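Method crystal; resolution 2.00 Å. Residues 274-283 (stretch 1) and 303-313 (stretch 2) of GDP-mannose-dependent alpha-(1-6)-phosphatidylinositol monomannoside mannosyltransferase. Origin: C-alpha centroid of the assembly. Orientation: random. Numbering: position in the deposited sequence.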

# COMPACT_ATOMS: atom_id res chain seq x y z
N ASP A 274 5.89 -5.84 20.51
CA ASP A 274 5.56 -7.25 20.67
C ASP A 274 4.48 -7.69 19.67
O ASP A 274 4.53 -8.80 19.15
CB ASP A 274 5.11 -7.53 22.11
CG ASP A 274 6.22 -7.30 23.12
OD1 ASP A 274 7.23 -8.04 23.08
OD2 ASP A 274 6.09 -6.38 23.96
N ILE A 275 3.52 -6.80 19.42
CA ILE A 275 2.42 -7.07 18.49
C ILE A 275 2.15 -5.82 17.66
O ILE A 275 2.19 -4.70 18.17
CB ILE A 275 1.11 -7.46 19.25
CG1 ILE A 275 1.33 -8.65 20.19
CG2 ILE A 275 -0.03 -7.76 18.27
CD1 ILE A 275 0.20 -8.88 21.18
N PHE A 276 1.88 -6.02 16.36
CA PHE A 276 1.29 -4.98 15.53
C PHE A 276 -0.19 -5.28 15.35
O PHE A 276 -0.56 -6.39 14.96
CB PHE A 276 1.98 -4.87 14.16
CG PHE A 276 1.34 -3.85 13.24
CD1 PHE A 276 0.28 -4.20 12.39
CD2 PHE A 276 1.77 -2.52 13.25
CE1 PHE A 276 -0.32 -3.25 11.57
CE2 PHE A 276 1.18 -1.57 12.42
CZ PHE A 276 0.13 -1.94 11.58
N ALA A 277 -1.03 -4.29 15.65
CA ALA A 277 -2.47 -4.45 15.53
C ALA A 277 -3.10 -3.27 14.80
O ALA A 277 -2.81 -2.11 15.11
CB ALA A 277 -3.10 -4.64 16.91
N MET A 278 -3.95 -3.59 13.82
CA MET A 278 -4.75 -2.58 13.13
C MET A 278 -6.01 -3.29 12.63
O MET A 278 -6.02 -3.84 11.53
CB MET A 278 -3.96 -1.94 11.98
CG MET A 278 -4.55 -0.62 11.47
SD MET A 278 -5.78 -0.81 10.16
CE MET A 278 -4.72 -0.94 8.72
N PRO A 279 -7.07 -3.30 13.47
CA PRO A 279 -8.29 -4.04 13.15
C PRO A 279 -9.21 -3.25 12.22
O PRO A 279 -10.29 -2.80 12.63
CB PRO A 279 -8.92 -4.26 14.53
CG PRO A 279 -8.46 -3.10 15.36
CD PRO A 279 -7.16 -2.60 14.77
N ALA A 280 -8.77 -3.09 10.97
CA ALA A 280 -9.51 -2.34 9.95
C ALA A 280 -10.93 -2.86 9.76
O ALA A 280 -11.16 -4.07 9.69
CB ALA A 280 -8.74 -2.37 8.62
N ARG A 281 -11.88 -1.93 9.69
CA ARG A 281 -13.28 -2.26 9.40
C ARG A 281 -13.76 -1.50 8.16
O ARG A 281 -13.31 -0.38 7.90
CB ARG A 281 -14.19 -1.97 10.60
CG ARG A 281 -14.35 -0.49 10.94
CD ARG A 281 -15.41 -0.28 12.02
NE ARG A 281 -15.54 1.12 12.39
CZ ARG A 281 -14.77 1.75 13.28
NH1 ARG A 281 -13.81 1.09 13.91
NH2 ARG A 281 -14.98 3.03 13.55
N THR A 282 -14.66 -2.12 7.41
CA THR A 282 -15.26 -1.47 6.25
C THR A 282 -16.38 -0.53 6.70
O THR A 282 -17.23 -0.90 7.51
CB THR A 282 -15.78 -2.51 5.23
OG1 THR A 282 -14.69 -3.31 4.78
CG2 THR A 282 -16.42 -1.82 4.02
N ARG A 283 -16.34 0.69 6.18
CA ARG A 283 -17.31 1.73 6.49
C ARG A 283 -17.79 2.41 5.21
O ARG A 283 -17.58 1.90 4.11
CB ARG A 283 -16.69 2.77 7.42
CG ARG A 283 -16.49 2.32 8.86
CD ARG A 283 -15.62 3.29 9.63
NE ARG A 283 -15.80 4.68 9.19
CZ ARG A 283 -16.61 5.57 9.75
NH1 ARG A 283 -17.34 5.25 10.82
NH2 ARG A 283 -16.67 6.79 9.25
N GLY A 303 9.42 -8.60 11.45
CA GLY A 303 9.35 -9.80 12.28
C GLY A 303 8.43 -9.67 13.48
O GLY A 303 8.70 -10.22 14.55
N VAL A 304 7.32 -8.95 13.29
CA VAL A 304 6.37 -8.67 14.37
C VAL A 304 5.02 -9.34 14.05
O VAL A 304 4.51 -9.17 12.94
CB VAL A 304 6.18 -7.14 14.57
CG1 VAL A 304 5.20 -6.84 15.71
CG2 VAL A 304 7.52 -6.45 14.82
N PRO A 305 4.46 -10.11 15.02
CA PRO A 305 3.14 -10.74 14.86
C PRO A 305 2.06 -9.71 14.52
O PRO A 305 2.07 -8.61 15.06
CB PRO A 305 2.87 -11.34 16.25
CG PRO A 305 4.21 -11.54 16.84
CD PRO A 305 5.07 -10.43 16.32
N VAL A 306 1.14 -10.08 13.63
CA VAL A 306 0.13 -9.14 13.15
C VAL A 306 -1.29 -9.53 13.57
O VAL A 306 -1.68 -10.69 13.48
CB VAL A 306 0.20 -8.97 11.61
CG1 VAL A 306 -1.01 -8.21 11.07
CG2 VAL A 306 1.49 -8.27 11.21
N ILE A 307 -2.04 -8.54 14.05
CA ILE A 307 -3.49 -8.66 14.13
C ILE A 307 -4.07 -7.71 13.08
O ILE A 307 -3.85 -6.50 13.13
CB ILE A 307 -4.05 -8.39 15.55
CG1 ILE A 307 -3.55 -9.46 16.53
CG2 ILE A 307 -5.58 -8.35 15.53
CD1 ILE A 307 -3.89 -9.20 17.98
N ALA A 308 -4.78 -8.29 12.11
CA ALA A 308 -5.38 -7.53 11.02
C ALA A 308 -6.90 -7.54 11.15
O ALA A 308 -7.48 -8.36 11.87
CB ALA A 308 -4.95 -8.11 9.68
N GLY A 309 -7.55 -6.61 10.45
CA GLY A 309 -9.01 -6.52 10.43
C GLY A 309 -9.63 -7.28 9.28
O GLY A 309 -8.94 -7.87 8.45
N THR A 310 -10.96 -7.27 9.25
CA THR A 310 -11.73 -8.01 8.25
C THR A 310 -11.97 -7.21 6.97
O THR A 310 -12.47 -7.75 5.98
CB THR A 310 -13.09 -8.46 8.80
OG1 THR A 310 -13.79 -7.32 9.32
CG2 THR A 310 -12.92 -9.50 9.91
N SER A 311 -11.62 -5.92 6.99
CA SER A 311 -11.92 -5.00 5.89
C SER A 311 -11.18 -5.30 4.59
O SER A 311 -9.95 -5.42 4.59
CB SER A 311 -11.64 -3.56 6.30
OG SER A 311 -12.06 -2.66 5.28
N GLY A 312 -11.93 -5.40 3.50
CA GLY A 312 -11.37 -5.50 2.15
C GLY A 312 -10.29 -6.53 1.94
O GLY A 312 -10.51 -7.73 2.15
N GLY A 313 -9.12 -6.07 1.52
CA GLY A 313 -7.98 -6.95 1.24
C GLY A 313 -7.05 -7.20 2.41
O GLY A 313 -6.05 -7.90 2.27
O HOH W 1 -12.60 -5.35 11.60
O HOH W 2 -11.02 -0.25 6.74
O HOH W 3 -15.19 -4.83 7.98
O HOH W 4 -15.04 -5.65 3.56

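The apolar centre of this contact lies on two neighbouring parallel strands, and its packing follows from register. Ala 277 sits beside Ile 307 with both side chains on the same face of the sheet, CB of Ala 277 lying 4.1 Å from CB of Ile 307. The small alanine is paired with a branched neighbour whose side chain also reaches back along the strand, so that CD1 of Ile 307 comes within 4.1 Å of CG2 of Ile 275. On the other face Phe 276 pairs with Val 306. Its ring meets the valine obliquely, CD1 of Phe 276 to CG2 of Val 306 being 4.4 Å, while CB of Phe 276 packs 4.1 Å from CG1 of Val 304.

The backbone fixes this register. N of Phe 276 donates to O of Pro 305 at 2.9 Å, N of Ile 307 to O of Phe 276 at 2.8 Å, and N of Met 278 to O of Ile 307 at 3.0 Å, all nearly straight. Phe 276 therefore uses both its NH and its carbonyl, reaching the residues before and after Val 306, as parallel pairing requires. Two CA-H...O contacts fill in the ladder: CA of Val 306 to O of Phe 276, and CA of Ala 277 to O of Ile 307, each 3.4 Å. At the start, Pro 305 has no NH to offer; its CD instead rests 3.3 Å from O of Asp 274.

Further along, the chains close in, and the CA atoms of Pro 279 and Gly 309 are just 3.8 Å apart. Glycine suits this spot sterically: an ideal CB on Gly 309 would lie 2.1 Å from O of Ala 280 and 2.6 Å from C of Pro 279, both clashes. With that space free, CA of Gly 309 approaches O of Ala 280 to 3.3 Å in a further CA-H...O contact. The same carbonyl accepts a weak hydrogen bond from N of Ser 311, also 3.3 Å.

Ser 311 turns the contact polar. It points toward the first stretch, its CB 3.9 Å from CB of Ala 280, and its OG hydrogen-bonds OG1 of Thr 282 at 2.8 Å; either hydroxyl could donate. Waters extend this edge. One donates to O of Arg 281 (2.6 Å) and hydrogen-bonds OG of Ser 311 (3.0 Å); another accepts from N of Thr 282 (2.8 Å) and donates to OG1 of Thr 310 (3.2 Å), bridging the stretches.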